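Local structure of glycinin A3B4 subunit (Glycine max, 2D5F) at residues R460-P463 / S464-S468; V451-I455 / K456-R460; S206-S209 / K210-A214. The protein probably serves as a hexameric 11S seed storage globulin of the cupin family, holding nitrogen and carbon for the germinating soybean seedling. All blocks are in the same frame, centred on the assembly; numbering follows the deposited sequence.

Contact 2 enters helix 455-461 and contact 1 leaves it for helix 464-471; they share R460, and their centres lie 13 Å apart. They also touch, L467 CD2 lying 3.5 Å from F459 O; both meet the second subunit, and contact 2 also the third. Contact 3 belongs to helix 210-216 on the opposite side of the chain's centre, its nearest atoms about 41 Å from contact 2 and about 56 Å from contact 1; it meets a different neighbour, the fourth subunit. All three describe the start of a helix and lie where subunits of the hexamer meet. The side chain of Y454 in contact 2 is about 10 Å from a bound magnesium ion.

Contact 1 of 3, residues R460-P463 / S464-S468; sequences RAIP and SEVLS
I462 and L467 meet as a hydrophobic staple, the pairing of the residue before an N-cap with the fourth residue of the helix, where helix 455-461 gives way to helix 464-471 in the C-terminal cupin half of the chain. P463 holds the N-cap position. The apolar contacts centre on I462 CG2, which lies 3.3 Å from L467 CD1 and 3.4 Å from V466 CG1, both closer than usual van der Waals separation; I462 crosses each of these side chains at about a right angle. Because CG1 of I462 stands beside its own backbone N, the CG2 methyl is the branch swung anti to that N and reaches the helix. L467 fits against it with both torsions away from staggered values (chi1 -103°, chi2 27°), which may mean strain or an imperfectly placed side chain. The other methyl of V466, CG2, runs alongside the proline ring, 3.8 Å from P463 CD.

The polar contacts converge on P463 O. It accepts from V466 N at 2.8 Å, the donor well above the carbonyl plane and the N-H...O angle only 134°, and from L467 N at 3.1 Å, a donor close to the C=O axis. Proline has no side-chain acceptor to cap the first turn; D109 OD1 of the second subunit accepts from S464 N, the first N-H of the helix. The same subunit gives S245 N to E465 OE1, while S464 OG bonds within the chain to Q475 OE1. The following helical bond runs from S468 N to S464 O, 2.9 Å.

Contact 2 of 3, residues V451-I455 / K456-R460; sequences VSSYI and KDVFR
Y454 lays one face of its ring over D457 where strand 452-454 turns into helix 455-461. From CB the tyrosine starts with CG wedged between the backbone N and the carbonyl carbon (chi1 59°), a torsion that folds the ring back over the first turn. CD1 passes 3.7 Å from K456 CB, and CE1 lies near D457 N. D457 CB sits over the middle of the ring, 3.5 Å from its centroid, a CH-pi contact. At the tip, OH accepts from R460 NH2 at 2.9 Å, in the guanidinium plane, with ring and guanidinium turned 57° apart. That NH2 also forms a salt bridge to D457 OD1 at 3.0 Å, so one nitrogen ties the phenol to the carboxylate. D457 OD2 accepts a hydrogen bond from a water that itself accepts from Y454 N and bonds S453 OG. OD2 also accepts from G84 N of the second subunit. Elsewhere in the turn, I455 CG2 lies 3.8 Å from the centroid of the F459 ring, over one face but offset toward the rim. Y454 O receives V458 N at 3.2 Å. The axes of strand 452-454 and segment 456-460 make 75°; the strand pairs antiparallel with 379-385, whose W384 packs on V458, and helix 455-461 abuts the second subunit, where F217 meets F459 edge-to-face.

Contact 3 of 3, residues S206-S209 / K210-A214; sequences SGFS and KHFLA
A serine N-cap joined to a hydrophobic staple starts helix 210-216: S209 caps the helix through the N-H of F212, and F208 closes on L213. S209 OG stands between its own backbone N and carbonyl carbon (chi1 69°), which brings it within bonding distance of the first turn, where it accepts from F212 N at 3.2 Å in a fairly straight bond (159°). The same oxygen rests 3.4 Å from F212 CB. S209 O takes L213 N at 3.0 Å, beginning the helical bonding. With an alanine at S209 the F212 N-H is likely to lose its side-chain acceptor, and the first turn could fray. In the staple, F208 CB approaches L213 CD2 to 3.6 Å, the two side chains crossing at about a right angle. F208 and F212 run side by side in the same direction, with their CD1 atoms 4.1 Å apart. K210 leads its amine away to a salt bridge with E221 of helix 221-226. V404 and R402 of the fourth subunit pack on F208 and F212 respectively. A serine N-cap bonded to the third helical N-H, with a hydrophobic staple from the residue before it to the fourth, is classic N-terminal helix capping.

Contact 1 of 3, residues R460-P463 / S464-S468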
ATOM      1  N   ARG B 460     -34.035   3.932  -1.796  1.00 23.10           N
ATOM      2  CA  ARG B 460     -33.723   5.300  -1.400  1.00 22.72           C
ATOM      3  C   ARG B 460     -32.705   5.977  -2.312  1.00 21.83           C
ATOM      4  O   ARG B 460     -32.726   7.200  -2.475  1.00 22.02           O
ATOM      5  CB  ARG B 460     -33.217   5.334   0.046  1.00 24.02           C
ATOM      6  CG  ARG B 460     -34.227   4.830   1.070  1.00 28.44           C
ATOM      7  CD  ARG B 460     -33.910   5.341   2.464  1.00 31.05           C
ATOM      8  NE  ARG B 460     -32.689   4.766   3.018  1.00 34.74           N
ATOM      9  CZ  ARG B 460     -32.625   3.583   3.626  1.00 38.49           C
ATOM     10  NH1 ARG B 460     -33.715   2.833   3.763  1.00 29.34           N
ATOM     11  NH2 ARG B 460     -31.468   3.156   4.113  1.00 32.31           N
ATOM     12  N   ALA B 461     -31.829   5.182  -2.919  1.00 21.28           N
ATOM     13  CA  ALA B 461     -30.790   5.715  -3.793  1.00 17.21           C
ATOM     14  C   ALA B 461     -31.244   5.979  -5.226  1.00 18.28           C
ATOM     15  O   ALA B 461     -30.608   6.745  -5.952  1.00 19.91           O
ATOM     16  CB  ALA B 461     -29.589   4.760  -3.797  1.00 23.81           C
ATOM     17  N   ILE B 462     -32.347   5.356  -5.625  1.00 18.38           N
ATOM     18  CA  ILE B 462     -32.875   5.486  -6.981  1.00 17.39           C
ATOM     19  C   ILE B 462     -33.925   6.589  -7.100  1.00 23.33           C
ATOM     20  O   ILE B 462     -34.789   6.732  -6.233  1.00 22.24           O
ATOM     21  CB  ILE B 462     -33.478   4.145  -7.430  1.00 25.32           C
ATOM     22  CG1 ILE B 462     -32.390   3.070  -7.398  1.00 22.29           C
ATOM     23  CG2 ILE B 462     -34.090   4.271  -8.822  1.00 22.81           C
ATOM     24  CD1 ILE B 462     -32.890   1.659  -7.630  1.00 27.36           C
ATOM     25  N   PRO B 463     -33.870   7.379  -8.187  1.00 22.22           N
ATOM     26  CA  PRO B 463     -34.832   8.468  -8.384  1.00 23.46           C
ATOM     27  C   PRO B 463     -36.272   7.971  -8.399  1.00 24.03           C
ATOM     28  O   PRO B 463     -36.575   6.921  -8.964  1.00 19.23           O
ATOM     29  CB  PRO B 463     -34.413   9.068  -9.729  1.00 24.40           C
ATOM     30  CG  PRO B 463     -32.949   8.734  -9.819  1.00 20.54           C
ATOM     31  CD  PRO B 463     -32.923   7.316  -9.314  1.00 21.10           C
ATOM     32  N   SER B 464     -37.151   8.742  -7.775  1.00 26.71           N
ATOM     33  CA  SER B 464     -38.559   8.399  -7.699  1.00 30.36           C
ATOM     34  C   SER B 464     -39.151   7.945  -9.030  1.00 21.42           C
ATOM     35  O   SER B 464     -39.829   6.924  -9.090  1.00 27.36           O
ATOM     36  CB  SER B 464     -39.360   9.587  -7.172  1.00 28.28           C
ATOM     37  OG  SER B 464     -40.744   9.286  -7.206  1.00 44.79           O
ATOM     38  N   GLU B 465     -38.896   8.694 -10.095  1.00 26.44           N
ATOM     39  CA  GLU B 465     -39.443   8.331 -11.396  1.00 23.15           C
ATOM     40  C   GLU B 465     -38.809   7.101 -12.023  1.00 32.56           C
ATOM     41  O   GLU B 465     -39.401   6.483 -12.919  1.00 27.40           O
ATOM     42  CB  GLU B 465     -39.367   9.509 -12.367  1.00 20.85           C
ATOM     43  CG  GLU B 465     -40.512  10.492 -12.186  1.00 30.69           C
ATOM     44  CD  GLU B 465     -40.565  11.536 -13.280  1.00 27.92           C
ATOM     45  OE1 GLU B 465     -40.329  11.178 -14.451  1.00 30.16           O
ATOM     46  OE2 GLU B 465     -40.856  12.708 -12.971  1.00 36.32           O
ATOM     47  N   VAL B 466     -37.610   6.735 -11.575  1.00 26.31           N
ATOM     48  CA  VAL B 466     -36.992   5.533 -12.122  1.00 23.41           C
ATOM     49  C   VAL B 466     -37.762   4.381 -11.495  1.00 21.06           C
ATOM     50  O   VAL B 466     -38.080   3.403 -12.162  1.00 26.18           O
ATOM     51  CB  VAL B 466     -35.487   5.416 -11.760  1.00 21.56           C
ATOM     52  CG1 VAL B 466     -34.983   4.013 -12.082  1.00 21.79           C
ATOM     53  CG2 VAL B 466     -34.681   6.429 -12.560  1.00 21.33           C
ATOM     54  N   LEU B 467     -38.078   4.524 -10.213  1.00 20.42           N
ATOM     55  CA  LEU B 467     -38.831   3.512  -9.479  1.00 23.03           C
ATOM     56  C   LEU B 467     -40.259   3.381 -10.034  1.00 27.55           C
ATOM     57  O   LEU B 467     -40.764   2.272 -10.212  1.00 25.46           O
ATOM     58  CB  LEU B 467     -38.876   3.885  -7.993  1.00 25.63           C
ATOM     59  CG  LEU B 467     -37.970   3.172  -6.971  1.00 32.78           C
ATOM     60  CD1 LEU B 467     -36.701   2.650  -7.611  1.00 27.36           C
ATOM     61  CD2 LEU B 467     -37.655   4.136  -5.839  1.00 23.77           C
ATOM     62  N   SER B 468     -40.903   4.512 -10.308  1.00 30.00           N
ATOM     63  CA  SER B 468     -42.269   4.498 -10.841  1.00 35.62           C
ATOM     64  C   SER B 468     -42.350   3.722 -12.142  1.00 30.74           C
ATOM     65  O   SER B 468     -43.183   2.835 -12.296  1.00 31.71           O
ATOM     66  CB  SER B 468     -42.777   5.922 -11.081  1.00 30.70           C
ATOM     67  OG  SER B 468     -43.121   6.548  -9.858  1.00 43.62           O
TER

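Contact 2 of 3, residues V451-I455 / K456-R460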
ATOM      1  N   VAL B 451     -18.944  -6.679   1.657  1.00 16.41           N
ATOM      2  CA  VAL B 451     -19.931  -5.616   1.751  1.00 24.79           C
ATOM      3  C   VAL B 451     -21.261  -6.102   1.218  1.00 21.87           C
ATOM      4  O   VAL B 451     -21.320  -6.802   0.214  1.00 18.47           O
ATOM      5  CB  VAL B 451     -19.495  -4.353   0.958  1.00 24.13           C
ATOM      6  CG1 VAL B 451     -18.157  -3.859   1.468  1.00 35.05           C
ATOM      7  CG2 VAL B 451     -19.395  -4.662  -0.513  1.00 34.25           C
ATOM      8  N   SER B 452     -22.331  -5.733   1.904  1.00 19.40           N
ATOM      9  CA  SER B 452     -23.658  -6.131   1.480  1.00 20.03           C
ATOM     10  C   SER B 452     -24.514  -4.903   1.215  1.00 16.17           C
ATOM     11  O   SER B 452     -24.150  -3.774   1.544  1.00 17.23           O
ATOM     12  CB  SER B 452     -24.324  -6.988   2.558  1.00 21.37           C
ATOM     13  OG  SER B 452     -24.628  -6.196   3.691  1.00 28.13           O
ATOM     14  N   SER B 453     -25.663  -5.134   0.608  1.00 21.59           N
ATOM     15  CA  SER B 453     -26.585  -4.056   0.317  1.00 21.50           C
ATOM     16  C   SER B 453     -27.983  -4.596   0.570  1.00 18.99           C
ATOM     17  O   SER B 453     -28.251  -5.760   0.284  1.00 18.99           O
ATOM     18  CB  SER B 453     -26.445  -3.624  -1.144  1.00 21.27           C
ATOM     19  OG  SER B 453     -27.409  -2.638  -1.476  1.00 27.73           O
ATOM     20  N   TYR B 454     -28.859  -3.778   1.146  1.00 18.54           N
ATOM     21  CA  TYR B 454     -30.230  -4.224   1.367  1.00 20.77           C
ATOM     22  C   TYR B 454     -31.139  -3.413   0.435  1.00 17.94           C
ATOM     23  O   TYR B 454     -30.918  -2.221   0.210  1.00 19.04           O
ATOM     24  CB  TYR B 454     -30.630  -4.114   2.846  1.00 16.50           C
ATOM     25  CG  TYR B 454     -30.561  -2.746   3.493  1.00 25.68           C
ATOM     26  CD1 TYR B 454     -31.732  -2.084   3.885  1.00 22.64           C
ATOM     27  CD2 TYR B 454     -29.338  -2.150   3.794  1.00 22.48           C
ATOM     28  CE1 TYR B 454     -31.686  -0.872   4.565  1.00 20.49           C
ATOM     29  CE2 TYR B 454     -29.278  -0.931   4.475  1.00 18.77           C
ATOM     30  CZ  TYR B 454     -30.455  -0.300   4.859  1.00 25.91           C
ATOM     31  OH  TYR B 454     -30.402   0.899   5.539  1.00 23.76           O
ATOM     32  N   ILE B 455     -32.137  -4.073  -0.138  1.00 18.08           N
ATOM     33  CA  ILE B 455     -33.004  -3.416  -1.101  1.00 17.44           C
ATOM     34  C   ILE B 455     -33.731  -2.158  -0.629  1.00 16.62           C
ATOM     35  O   ILE B 455     -33.931  -1.241  -1.418  1.00 21.83           O
ATOM     36  CB  ILE B 455     -33.978  -4.442  -1.719  1.00 18.69           C
ATOM     37  CG1 ILE B 455     -33.147  -5.491  -2.474  1.00 17.70           C
ATOM     38  CG2 ILE B 455     -34.966  -3.750  -2.671  1.00 21.03           C
ATOM     39  CD1 ILE B 455     -33.924  -6.620  -3.121  1.00 24.63           C
ATOM     40  N   LYS B 456     -34.115  -2.087   0.639  1.00 19.56           N
ATOM     41  CA  LYS B 456     -34.778  -0.871   1.125  1.00 24.96           C
ATOM     42  C   LYS B 456     -33.868   0.332   0.845  1.00 26.58           C
ATOM     43  O   LYS B 456     -34.310   1.361   0.334  1.00 23.45           O
ATOM     44  CB  LYS B 456     -35.046  -0.950   2.630  1.00 22.55           C
ATOM     45  CG  LYS B 456     -36.069  -1.990   3.043  1.00 41.13           C
ATOM     46  CD  LYS B 456     -36.227  -2.036   4.560  1.00 42.09           C
ATOM     47  CE  LYS B 456     -36.670  -0.681   5.112  1.00 52.87           C
ATOM     48  NZ  LYS B 456     -36.695  -0.663   6.601  1.00 43.08           N
ATOM     49  N   ASP B 457     -32.591   0.188   1.182  1.00 25.91           N
ATOM     50  CA  ASP B 457     -31.616   1.250   0.976  1.00 21.06           C
ATOM     51  C   ASP B 457     -31.431   1.546  -0.511  1.00 22.55           C
ATOM     52  O   ASP B 457     -31.137   2.679  -0.897  1.00 24.82           O
ATOM     53  CB  ASP B 457     -30.282   0.850   1.610  1.00 25.54           C
ATOM     54  CG  ASP B 457     -29.205   1.901   1.425  1.00 22.84           C
ATOM     55  OD1 ASP B 457     -29.349   3.018   1.966  1.00 27.20           O
ATOM     56  OD2 ASP B 457     -28.214   1.608   0.728  1.00 27.84           O
ATOM     57  N   VAL B 458     -31.601   0.526  -1.345  1.00 25.06           N
ATOM     58  CA  VAL B 458     -31.461   0.696  -2.787  1.00 23.29           C
ATOM     59  C   VAL B 458     -32.578   1.597  -3.307  1.00 27.75           C
ATOM     60  O   VAL B 458     -32.337   2.483  -4.127  1.00 22.25           O
ATOM     61  CB  VAL B 458     -31.516  -0.663  -3.529  1.00 22.82           C
ATOM     62  CG1 VAL B 458     -31.498  -0.436  -5.029  1.00 23.11           C
ATOM     63  CG2 VAL B 458     -30.327  -1.527  -3.122  1.00 18.97           C
ATOM     64  N   PHE B 459     -33.800   1.375  -2.828  1.00 21.57           N
ATOM     65  CA  PHE B 459     -34.931   2.202  -3.253  1.00 28.32           C
ATOM     66  C   PHE B 459     -34.634   3.674  -2.955  1.00 26.34           C
ATOM     67  O   PHE B 459     -34.929   4.554  -3.762  1.00 25.01           O
ATOM     68  CB  PHE B 459     -36.215   1.795  -2.515  1.00 27.46           C
ATOM     69  CG  PHE B 459     -36.760   0.451  -2.920  1.00 23.19           C
ATOM     70  CD1 PHE B 459     -37.478  -0.319  -2.007  1.00 26.73           C
ATOM     71  CD2 PHE B 459     -36.569  -0.043  -4.204  1.00 22.32           C
ATOM     72  CE1 PHE B 459     -37.994  -1.564  -2.368  1.00 21.35           C
ATOM     73  CE2 PHE B 459     -37.082  -1.290  -4.578  1.00 27.68           C
ATOM     74  CZ  PHE B 459     -37.794  -2.050  -3.657  1.00 23.74           C
ATOM     75  N   ARG B 460     -34.035   3.932  -1.796  1.00 23.10           N
ATOM     76  CA  ARG B 460     -33.723   5.300  -1.400  1.00 22.72           C
ATOM     77  C   ARG B 460     -32.705   5.977  -2.312  1.00 21.83           C
ATOM     78  O   ARG B 460     -32.726   7.200  -2.475  1.00 22.02           O
ATOM     79  CB  ARG B 460     -33.217   5.334   0.046  1.00 24.02           C
ATOM     80  CG  ARG B 460     -34.227   4.830   1.070  1.00 28.44           C
ATOM     81  CD  ARG B 460     -33.910   5.341   2.464  1.00 31.05           C
ATOM     82  NE  ARG B 460     -32.689   4.766   3.018  1.00 34.74           N
ATOM     83  CZ  ARG B 460     -32.625   3.583   3.626  1.00 38.49           C
ATOM     84  NH1 ARG B 460     -33.715   2.833   3.763  1.00 29.34           N
ATOM     85  NH2 ARG B 460     -31.468   3.156   4.113  1.00 32.31           N
TER
HETATM   86  O   HOH W   1     -27.572  -1.108   0.857  1.00 20.40           O

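Contact 3 of 3, residues S206-S209 / K210-A214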
ATOM      1  N   SER B 206       5.545 -39.092  12.360  1.00 25.17           N
ATOM      2  CA  SER B 206       5.532 -40.546  12.213  1.00 29.42           C
ATOM      3  C   SER B 206       6.052 -40.963  10.837  1.00 32.43           C
ATOM      4  O   SER B 206       6.253 -42.148  10.575  1.00 34.40           O
ATOM      5  CB  SER B 206       4.117 -41.101  12.421  1.00 33.20           C
ATOM      6  OG  SER B 206       3.251 -40.751  11.355  1.00 30.23           O
ATOM      7  N   GLY B 207       6.276 -39.981   9.966  1.00 30.60           N
ATOM      8  CA  GLY B 207       6.773 -40.264   8.630  1.00 25.56           C
ATOM      9  C   GLY B 207       8.288 -40.351   8.569  1.00 27.12           C
ATOM     10  O   GLY B 207       8.854 -40.697   7.533  1.00 26.23           O
ATOM     11  N   PHE B 208       8.939 -40.029   9.683  1.00 24.67           N
ATOM     12  CA  PHE B 208      10.394 -40.069   9.788  1.00 28.51           C
ATOM     13  C   PHE B 208      10.793 -41.201  10.738  1.00 32.98           C
ATOM     14  O   PHE B 208      10.039 -41.547  11.646  1.00 24.56           O
ATOM     15  CB  PHE B 208      10.919 -38.742  10.343  1.00 25.38           C
ATOM     16  CG  PHE B 208      10.709 -37.570   9.426  1.00 30.73           C
ATOM     17  CD1 PHE B 208      11.621 -37.293   8.411  1.00 28.78           C
ATOM     18  CD2 PHE B 208       9.593 -36.745   9.574  1.00 26.37           C
ATOM     19  CE1 PHE B 208      11.430 -36.211   7.556  1.00 27.11           C
ATOM     20  CE2 PHE B 208       9.389 -35.663   8.726  1.00 24.41           C
ATOM     21  CZ  PHE B 208      10.311 -35.394   7.712  1.00 32.99           C
ATOM     22  N   SER B 209      11.978 -41.765  10.531  1.00 25.84           N
ATOM     23  CA  SER B 209      12.467 -42.848  11.383  1.00 32.03           C
ATOM     24  C   SER B 209      12.938 -42.273  12.713  1.00 32.10           C
ATOM     25  O   SER B 209      13.417 -41.138  12.761  1.00 28.94           O
ATOM     26  CB  SER B 209      13.639 -43.559  10.709  1.00 31.96           C
ATOM     27  OG  SER B 209      14.775 -42.711  10.675  1.00 33.99           O
ATOM     28  N   LYS B 210      12.819 -43.049  13.790  1.00 23.59           N
ATOM     29  CA  LYS B 210      13.252 -42.562  15.099  1.00 27.84           C
ATOM     30  C   LYS B 210      14.734 -42.220  15.090  1.00 22.78           C
ATOM     31  O   LYS B 210      15.174 -41.302  15.779  1.00 28.90           O
ATOM     32  CB  LYS B 210      12.971 -43.592  16.204  1.00 31.73           C
ATOM     33  CG  LYS B 210      13.736 -44.907  16.091  1.00 40.68           C
ATOM     34  CD  LYS B 210      13.440 -45.815  17.296  1.00 40.83           C
ATOM     35  CE  LYS B 210      13.871 -47.253  17.039  1.00 42.34           C
ATOM     36  NZ  LYS B 210      15.282 -47.317  16.573  1.00 44.79           N
ATOM     37  N   HIS B 211      15.506 -42.958  14.304  1.00 27.30           N
ATOM     38  CA  HIS B 211      16.934 -42.702  14.229  1.00 31.44           C
ATOM     39  C   HIS B 211      17.215 -41.304  13.690  1.00 33.12           C
ATOM     40  O   HIS B 211      18.055 -40.579  14.230  1.00 26.53           O
ATOM     41  CB  HIS B 211      17.620 -43.727  13.330  1.00 33.05           C
ATOM     42  CG  HIS B 211      19.081 -43.466  13.138  1.00 45.76           C
ATOM     43  ND1 HIS B 211      19.645 -43.259  11.897  1.00 44.22           N
ATOM     44  CD2 HIS B 211      20.090 -43.346  14.035  1.00 43.40           C
ATOM     45  CE1 HIS B 211      20.938 -43.021  12.038  1.00 47.04           C
ATOM     46  NE2 HIS B 211      21.233 -43.069  13.325  1.00 46.97           N
ATOM     47  N   PHE B 212      16.520 -40.936  12.618  1.00 26.78           N
ATOM     48  CA  PHE B 212      16.723 -39.622  12.019  1.00 30.89           C
ATOM     49  C   PHE B 212      16.174 -38.513  12.909  1.00 27.33           C
ATOM     50  O   PHE B 212      16.767 -37.435  12.999  1.00 30.99           O
ATOM     51  CB  PHE B 212      16.080 -39.549  10.633  1.00 25.35           C
ATOM     52  CG  PHE B 212      16.371 -38.267   9.905  1.00 32.59           C
ATOM     53  CD1 PHE B 212      15.464 -37.214   9.930  1.00 33.40           C
ATOM     54  CD2 PHE B 212      17.572 -38.100   9.224  1.00 31.62           C
ATOM     55  CE1 PHE B 212      15.750 -36.009   9.285  1.00 26.65           C
ATOM     56  CE2 PHE B 212      17.868 -36.899   8.578  1.00 34.29           C
ATOM     57  CZ  PHE B 212      16.951 -35.852   8.611  1.00 31.28           C
ATOM     58  N   LEU B 213      15.046 -38.769  13.564  1.00 23.02           N
ATOM     59  CA  LEU B 213      14.480 -37.763  14.451  1.00 28.44           C
ATOM     60  C   LEU B 213      15.445 -37.591  15.612  1.00 35.18           C
ATOM     61  O   LEU B 213      15.672 -36.475  16.084  1.00 35.34           O
ATOM     62  CB  LEU B 213      13.104 -38.194  14.971  1.00 22.74           C
ATOM     63  CG  LEU B 213      11.968 -38.213  13.937  1.00 35.98           C
ATOM     64  CD1 LEU B 213      10.647 -38.527  14.627  1.00 23.95           C
ATOM     65  CD2 LEU B 213      11.883 -36.856  13.226  1.00 28.84           C
ATOM     66  N   ALA B 214      16.022 -38.703  16.060  1.00 32.26           N
ATOM     67  CA  ALA B 214      16.970 -38.676  17.166  1.00 32.24           C
ATOM     68  C   ALA B 214      18.137 -37.752  16.829  1.00 33.01           C
ATOM     69  O   ALA B 214      18.532 -36.920  17.647  1.00 36.56           O
ATOM     70  CB  ALA B 214      17.475 -40.092  17.465  1.00 29.12           C
TER